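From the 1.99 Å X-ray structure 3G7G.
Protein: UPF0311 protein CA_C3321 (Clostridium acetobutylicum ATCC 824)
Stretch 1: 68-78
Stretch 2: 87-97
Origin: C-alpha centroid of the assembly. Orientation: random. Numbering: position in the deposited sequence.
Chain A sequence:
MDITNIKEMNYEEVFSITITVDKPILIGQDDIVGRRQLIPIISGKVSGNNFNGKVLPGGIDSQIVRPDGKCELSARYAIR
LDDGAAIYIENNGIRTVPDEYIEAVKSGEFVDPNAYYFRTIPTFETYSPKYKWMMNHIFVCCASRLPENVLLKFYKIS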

ATOM      1  N   ASP A  68      -1.125   9.788  19.981  1.00 30.68           N
ATOM      2  CA  ASP A  68       0.183  10.038  20.616  1.00 30.56           C
ATOM      3  C   ASP A  68       0.930  11.246  20.047  1.00 30.31           C
ATOM      4  O   ASP A  68       2.041  11.561  20.471  1.00 30.45           O
ATOM      5  CB  ASP A  68       1.080   8.789  20.517  1.00 31.65           C
ATOM      6  CG  ASP A  68       1.687   8.565  19.089  1.00 34.48           C
ATOM      7  OD1 ASP A  68       1.164   9.075  18.050  1.00 35.92           O
ATOM      8  OD2 ASP A  68       2.726   7.861  19.028  1.00 41.75           O
ATOM      9  N   GLY A  69       0.339  11.921  19.082  1.00 29.61           N
ATOM     10  CA  GLY A  69       0.927  13.138  18.552  1.00 29.77           C
ATOM     11  C   GLY A  69       1.614  12.995  17.206  1.00 29.38           C
ATOM     12  O   GLY A  69       1.882  13.989  16.576  1.00 28.89           O
ATOM     13  N   LYS A  70       1.901  11.776  16.762  1.00 30.60           N
ATOM     14  CA  LYS A  70       2.583  11.571  15.469  1.00 31.05           C
ATOM     15  C   LYS A  70       1.643  11.818  14.309  1.00 31.01           C
ATOM     16  O   LYS A  70       0.535  11.297  14.298  1.00 30.24           O
ATOM     17  CB  LYS A  70       3.149  10.160  15.364  1.00 31.85           C
ATOM     18  CG  LYS A  70       3.791   9.896  14.033  1.00 31.88           C
ATOM     19  CD  LYS A  70       4.564   8.626  14.009  1.00 33.10           C
ATOM     20  CE  LYS A  70       3.664   7.396  13.824  1.00 34.23           C
ATOM     21  NZ  LYS A  70       4.367   6.382  12.987  1.00 34.50           N
ATOM     22  N   CYS A  71       2.091  12.623  13.343  1.00 31.28           N
ATOM     23  CA  CYS A  71       1.339  12.858  12.121  1.00 31.11           C
ATOM     24  C   CYS A  71       1.855  11.948  10.986  1.00 30.79           C
ATOM     25  O   CYS A  71       3.053  11.928  10.685  1.00 30.68           O
ATOM     26  CB  CYS A  71       1.459  14.324  11.745  1.00 31.34           C
ATOM     27  SG  CYS A  71       0.587  14.803  10.273  1.00 34.95           S
ATOM     28  N   GLU A  72       0.951  11.150  10.425  1.00 30.24           N
ATOM     29  CA  GLU A  72       1.211  10.315   9.231  1.00 29.65           C
ATOM     30  C   GLU A  72       0.669  11.047   8.015  1.00 28.73           C
ATOM     31  O   GLU A  72      -0.511  11.383   7.976  1.00 28.80           O
ATOM     32  CB  GLU A  72       0.531   8.950   9.396  1.00 29.57           C
ATOM     33  CG  GLU A  72       1.023   8.160  10.631  1.00 31.97           C
ATOM     34  CD  GLU A  72       0.232   6.879  10.856  1.00 32.24           C
ATOM     35  OE1 GLU A  72      -0.525   6.472   9.953  1.00 39.59           O
ATOM     36  OE2 GLU A  72       0.349   6.290  11.937  1.00 34.46           O
ATOM     37  N   LEU A  73       1.543  11.311   7.044  1.00 27.52           N
ATOM     38  CA  LEU A  73       1.238  12.099   5.859  1.00 27.34           C
ATOM     39  C   LEU A  73       1.288  11.258   4.589  1.00 26.01           C
ATOM     40  O   LEU A  73       2.207  10.465   4.414  1.00 24.93           O
ATOM     41  CB  LEU A  73       2.295  13.213   5.709  1.00 27.36           C
ATOM     42  CG  LEU A  73       2.371  14.119   6.937  1.00 29.62           C
ATOM     43  CD1 LEU A  73       3.742  14.108   7.491  1.00 29.73           C
ATOM     44  CD2 LEU A  73       1.925  15.562   6.626  1.00 31.23           C
ATOM     45  N   SER A  74       0.303  11.457   3.709  1.00 25.85           N
ATOM     46  CA  SER A  74       0.283  10.840   2.381  1.00 25.29           C
ATOM     47  C   SER A  74      -0.245  11.824   1.363  1.00 24.54           C
ATOM     48  O   SER A  74      -1.465  12.076   1.287  1.00 24.73           O
ATOM     49  CB  SER A  74      -0.534   9.555   2.396  1.00 25.31           C
ATOM     50  OG  SER A  74      -0.430   8.852   1.135  1.00 26.91           O
ATOM     51  N   ALA A  75       0.657  12.392   0.585  1.00 23.14           N
ATOM     52  CA  ALA A  75       0.323  13.412  -0.451  1.00 23.18           C
ATOM     53  C   ALA A  75       0.335  12.855  -1.869  1.00 23.09           C
ATOM     54  O   ALA A  75       1.173  12.037  -2.201  1.00 24.28           O
ATOM     55  CB  ALA A  75       1.290  14.653  -0.360  1.00 22.10           C
ATOM     56  N   ARG A  76      -0.663  13.219  -2.673  1.00 22.23           N
ATOM     57  CA  ARG A  76      -0.687  12.851  -4.064  1.00 22.63           C
ATOM     58  C   ARG A  76      -0.881  14.102  -4.857  1.00 23.49           C
ATOM     59  O   ARG A  76      -1.934  14.773  -4.731  1.00 23.35           O
ATOM     60  CB  ARG A  76      -1.846  11.935  -4.381  1.00 21.67           C
ATOM     61  CG  ARG A  76      -1.838  10.644  -3.638  1.00 22.38           C
ATOM     62  CD  ARG A  76      -3.125   9.912  -3.913  1.00 21.49           C
ATOM     63  NE  ARG A  76      -3.015   8.525  -3.545  1.00 22.18           N
ATOM     64  CZ  ARG A  76      -3.994   7.651  -3.617  1.00 22.38           C
ATOM     65  NH1 ARG A  76      -5.172   8.027  -4.037  1.00 23.67           N
ATOM     66  NH2 ARG A  76      -3.781   6.387  -3.269  1.00 25.36           N
ATOM     67  N   TYR A  77       0.114  14.392  -5.690  1.00 23.65           N
ATOM     68  CA  TYR A  77       0.121  15.554  -6.552  1.00 23.51           C
ATOM     69  C   TYR A  77       1.112  15.338  -7.695  1.00 23.75           C
ATOM     70  O   TYR A  77       1.754  14.292  -7.773  1.00 24.09           O
ATOM     71  CB  TYR A  77       0.465  16.797  -5.736  1.00 25.11           C
ATOM     72  CG  TYR A  77       1.800  16.767  -5.036  1.00 24.45           C
ATOM     73  CD1 TYR A  77       2.916  17.378  -5.590  1.00 27.18           C
ATOM     74  CD2 TYR A  77       1.936  16.179  -3.795  1.00 27.18           C
ATOM     75  CE1 TYR A  77       4.134  17.362  -4.926  1.00 27.38           C
ATOM     76  CE2 TYR A  77       3.153  16.133  -3.146  1.00 26.93           C
ATOM     77  CZ  TYR A  77       4.247  16.735  -3.703  1.00 27.24           C
ATOM     78  OH  TYR A  77       5.459  16.705  -3.023  1.00 27.76           O
ATOM     79  N   ALA A  78       1.259  16.333  -8.575  1.00 24.26           N
ATOM     80  CA  ALA A  78       2.019  16.190  -9.805  1.00 23.54           C
ATOM     81  C   ALA A  78       2.687  17.506 -10.110  1.00 24.17           C
ATOM     82  O   ALA A  78       2.249  18.580  -9.670  1.00 22.59           O
ATOM     83  CB  ALA A  78       1.114  15.802 -10.962  1.00 23.83           C
ATOM     84  N   ILE A  87       5.567  14.635 -13.729  1.00 25.65           N
ATOM     85  CA  ILE A  87       5.911  13.654 -12.706  1.00 25.90           C
ATOM     86  C   ILE A  87       4.795  13.637 -11.697  1.00 25.86           C
ATOM     87  O   ILE A  87       4.437  14.664 -11.159  1.00 24.01           O
ATOM     88  CB  ILE A  87       7.226  14.025 -11.964  1.00 26.36           C
ATOM     89  CG1 ILE A  87       8.373  14.206 -12.969  1.00 27.28           C
ATOM     90  CG2 ILE A  87       7.617  12.910 -10.942  1.00 24.54           C
ATOM     91  CD1 ILE A  87       9.053  15.500 -12.936  1.00 28.87           C
ATOM     92  N   TYR A  88       4.277  12.441 -11.447  1.00 26.83           N
ATOM     93  CA  TYR A  88       3.269  12.178 -10.462  1.00 26.38           C
ATOM     94  C   TYR A  88       3.953  11.649  -9.201  1.00 26.78           C
ATOM     95  O   TYR A  88       4.774  10.714  -9.252  1.00 28.37           O
ATOM     96  CB  TYR A  88       2.291  11.163 -11.018  1.00 26.24           C
ATOM     97  CG  TYR A  88       1.310  10.701 -10.011  1.00 26.58           C
ATOM     98  CD1 TYR A  88       0.387  11.591  -9.450  1.00 25.96           C
ATOM     99  CD2 TYR A  88       1.297   9.380  -9.593  1.00 26.59           C
ATOM    100  CE1 TYR A  88      -0.527  11.165  -8.484  1.00 25.81           C
ATOM    101  CE2 TYR A  88       0.381   8.948  -8.655  1.00 26.02           C
ATOM    102  CZ  TYR A  88      -0.515   9.848  -8.093  1.00 25.60           C
ATOM    103  OH  TYR A  88      -1.426   9.407  -7.168  1.00 27.51           O
ATOM    104  N   ILE A  89       3.623  12.254  -8.077  1.00 26.22           N
ATOM    105  CA  ILE A  89       4.327  12.032  -6.821  1.00 26.56           C
ATOM    106  C   ILE A  89       3.350  11.505  -5.789  1.00 26.42           C
ATOM    107  O   ILE A  89       2.299  12.086  -5.632  1.00 25.90           O
ATOM    108  CB  ILE A  89       4.903  13.359  -6.268  1.00 26.22           C
ATOM    109  CG1 ILE A  89       5.740  14.029  -7.330  1.00 26.14           C
ATOM    110  CG2 ILE A  89       5.746  13.138  -4.979  1.00 26.12           C
ATOM    111  CD1 ILE A  89       6.556  15.137  -6.838  1.00 26.93           C
ATOM    112  N   GLU A  90       3.690  10.379  -5.163  1.00 26.69           N
ATOM    113  CA  GLU A  90       3.062   9.897  -3.941  1.00 27.76           C
ATOM    114  C   GLU A  90       4.127  10.020  -2.860  1.00 27.29           C
ATOM    115  O   GLU A  90       5.153   9.364  -2.958  1.00 27.11           O
ATOM    116  CB  GLU A  90       2.670   8.443  -4.108  1.00 29.39           C
ATOM    117  CG  GLU A  90       1.222   8.162  -4.214  1.00 34.04           C
ATOM    118  CD  GLU A  90       0.565   8.045  -2.817  1.00 39.89           C
ATOM    119  OE1 GLU A  90       1.058   8.731  -1.870  1.00 44.89           O
ATOM    120  OE2 GLU A  90      -0.425   7.275  -2.680  1.00 36.82           O
ATOM    121  N   ASN A  91       3.907  10.887  -1.868  1.00 27.27           N
ATOM    122  CA  ASN A  91       4.918  11.208  -0.846  1.00 27.24           C
ATOM    123  C   ASN A  91       4.361  10.856   0.521  1.00 27.39           C
ATOM    124  O   ASN A  91       3.385  11.471   0.960  1.00 26.10           O
ATOM    125  CB  ASN A  91       5.276  12.715  -0.915  1.00 26.89           C
ATOM    126  CG  ASN A  91       6.642  13.036  -0.309  1.00 27.75           C
ATOM    127  OD1 ASN A  91       7.376  12.156   0.078  1.00 25.65           O
ATOM    128  ND2 ASN A  91       6.974  14.310  -0.228  1.00 28.74           N
ATOM    129  N   ASN A  92       4.933   9.836   1.174  1.00 27.65           N
ATOM    130  CA  ASN A  92       4.365   9.319   2.418  1.00 26.99           C
ATOM    131  C   ASN A  92       5.391   9.452   3.495  1.00 26.88           C
ATOM    132  O   ASN A  92       6.532   9.043   3.328  1.00 25.33           O
ATOM    133  CB  ASN A  92       3.958   7.838   2.315  1.00 27.81           C
ATOM    134  CG  ASN A  92       2.979   7.566   1.221  1.00 27.73           C
ATOM    135  OD1 ASN A  92       3.268   6.839   0.292  1.00 32.74           O
ATOM    136  ND2 ASN A  92       1.826   8.124   1.324  1.00 26.74           N
ATOM    137  N   GLY A  93       4.995  10.035   4.620  1.00 27.14           N
ATOM    138  CA  GLY A  93       5.947  10.278   5.660  1.00 27.71           C
ATOM    139  C   GLY A  93       5.376  10.560   7.024  1.00 27.56           C
ATOM    140  O   GLY A  93       4.196  10.316   7.303  1.00 26.00           O
ATOM    141  N   ILE A  94       6.261  11.049   7.888  1.00 28.23           N
ATOM    142  CA  ILE A  94       5.879  11.337   9.275  1.00 28.81           C
ATOM    143  C   ILE A  94       6.364  12.679   9.735  1.00 28.82           C
ATOM    144  O   ILE A  94       7.333  13.244   9.180  1.00 26.88           O
ATOM    145  CB  ILE A  94       6.307  10.236  10.245  1.00 29.28           C
ATOM    146  CG1 ILE A  94       7.805  10.047  10.198  1.00 31.25           C
ATOM    147  CG2 ILE A  94       5.565   8.894   9.914  1.00 26.92           C
ATOM    148  CD1 ILE A  94       8.312   9.058  11.274  1.00 31.58           C
ATOM    149  N   ARG A  95       5.639  13.218  10.719  1.00 29.22           N
ATOM    150  CA  ARG A  95       6.009  14.484  11.333  1.00 29.51           C
ATOM    151  C   ARG A  95       5.713  14.367  12.819  1.00 29.08           C
ATOM    152  O   ARG A  95       4.573  14.137  13.215  1.00 27.64           O
ATOM    153  CB  ARG A  95       5.247  15.649  10.706  1.00 29.11           C
ATOM    154  CG  ARG A  95       5.478  16.967  11.422  1.00 30.62           C
ATOM    155  CD  ARG A  95       5.012  18.104  10.605  1.00 32.51           C
ATOM    156  NE  ARG A  95       3.556  18.110  10.554  1.00 36.88           N
ATOM    157  CZ  ARG A  95       2.817  18.471   9.510  1.00 38.09           C
ATOM    158  NH1 ARG A  95       3.378  18.842   8.365  1.00 40.43           N
ATOM    159  NH2 ARG A  95       1.500  18.457   9.613  1.00 37.88           N
ATOM    160  N   THR A  96       6.767  14.482  13.621  1.00 28.85           N
ATOM    161  CA  THR A  96       6.674  14.355  15.052  1.00 29.68           C
ATOM    162  C   THR A  96       7.272  15.617  15.674  1.00 29.80           C
ATOM    163  O   THR A  96       7.994  16.359  15.015  1.00 28.41           O
ATOM    164  CB  THR A  96       7.476  13.145  15.580  1.00 29.48           C
ATOM    165  OG1 THR A  96       8.862  13.369  15.343  1.00 27.17           O
ATOM    166  CG2 THR A  96       7.089  11.876  14.924  1.00 28.49           C
ATOM    167  N   VAL A  97       6.942  15.829  16.943  1.00 31.55           N
ATOM    168  CA  VAL A  97       7.530  16.880  17.795  1.00 32.71           C
ATOM    169  C   VAL A  97       7.891  16.278  19.144  1.00 33.39           C
ATOM    170  O   VAL A  97       7.324  15.270  19.523  1.00 32.92           O
ATOM    171  CB  VAL A  97       6.560  18.084  18.063  1.00 32.44           C
ATOM    172  CG1 VAL A  97       6.341  18.888  16.800  1.00 32.87           C
ATOM    173  CG2 VAL A  97       5.214  17.631  18.687  1.00 32.50           C
TER
HETATM  174  O   HOH W   1       4.712  13.986  17.576  1.00 29.63           O
HETATM  175  O   HOH W   2       4.246  16.402  -0.034  1.00 36.76           O

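How do the two stretches lie against each other? Strands 71-78 and 87-96 run antiparallel, their N-to-C directions 161° apart and their axes approaching to 4.6 Å. The register pairs Cys71 with Arg95, Leu73 with Gly93, Ala75 with Asn91 and Tyr77 with Ile89, and each of these pairs is closed by two backbone hydrogen bonds. Leu73 N to Gly93 O and Gly93 N to Leu73 O are both 2.8 Å, the first almost straight at 178°. At the Tyr77 pair the spacing is less even: Ile89 N lies 2.8 Å from Tyr77 O, but Tyr77 N is 3.2 Å from Ile89 O.

What fills the gaps between these hydrogen-bonded pairs? There the alpha carbons come close enough for CA-H...O contacts, such as Ile94 CA to Cys71 O at 3.2 Å and Asn92 CA to Leu73 O, also 3.2 Å. Each of these carbonyls thus receives an N-H from its partner and a C-H from the residue before that partner. Past this end of the ladder, before the first strand begins and after the second ends, a water links the two stretches, accepting from Val97 N at 3.0 Å and donating a weak hydrogen bond to Gly69 O, also at 3.0 Å.

Which side chains meet on the face that carries Cys71, Leu73, Ala75 and Tyr77? Gly93 contributes no side chain opposite Leu73, whose CD1 reaches along the partner strand to lie 3.9 Å from Arg95 CB. Leu73 CD2 sits over one face of the Arg95 guanidinium, so the flat group rests against a hydrocarbon surface. Further along, Tyr77 adopts the p rotamer and its ring packs on Ile89, with CE1 of Tyr77 3.8 Å from CD1 of Ile89 and Ile89 CB over one ring face. A water lies between Tyr77 OH, at 3.2 Å, and Asn91 ND2, from which it accepts a weak hydrogen bond at 3.4 Å.

Where are opposite charges paired across the contact? On the other face, where Arg76 and Glu90 meet. Arg76 NE donates to Glu90 OE2 at 3.0 Å and 171°, a salt bridge that meets the guanidinium at its edge, near its plane. This leaves NH1 and NH2 of Arg76 for partners elsewhere in the structure. One atom back along the side chain, Arg76 CD is 3.7 Å from Tyr88 OH. Glu90 OE1, the other carboxylate oxygen, accepts a weak hydrogen bond from Ser74 OG at 3.4 Å, although the position of that hydroxyl is less certain.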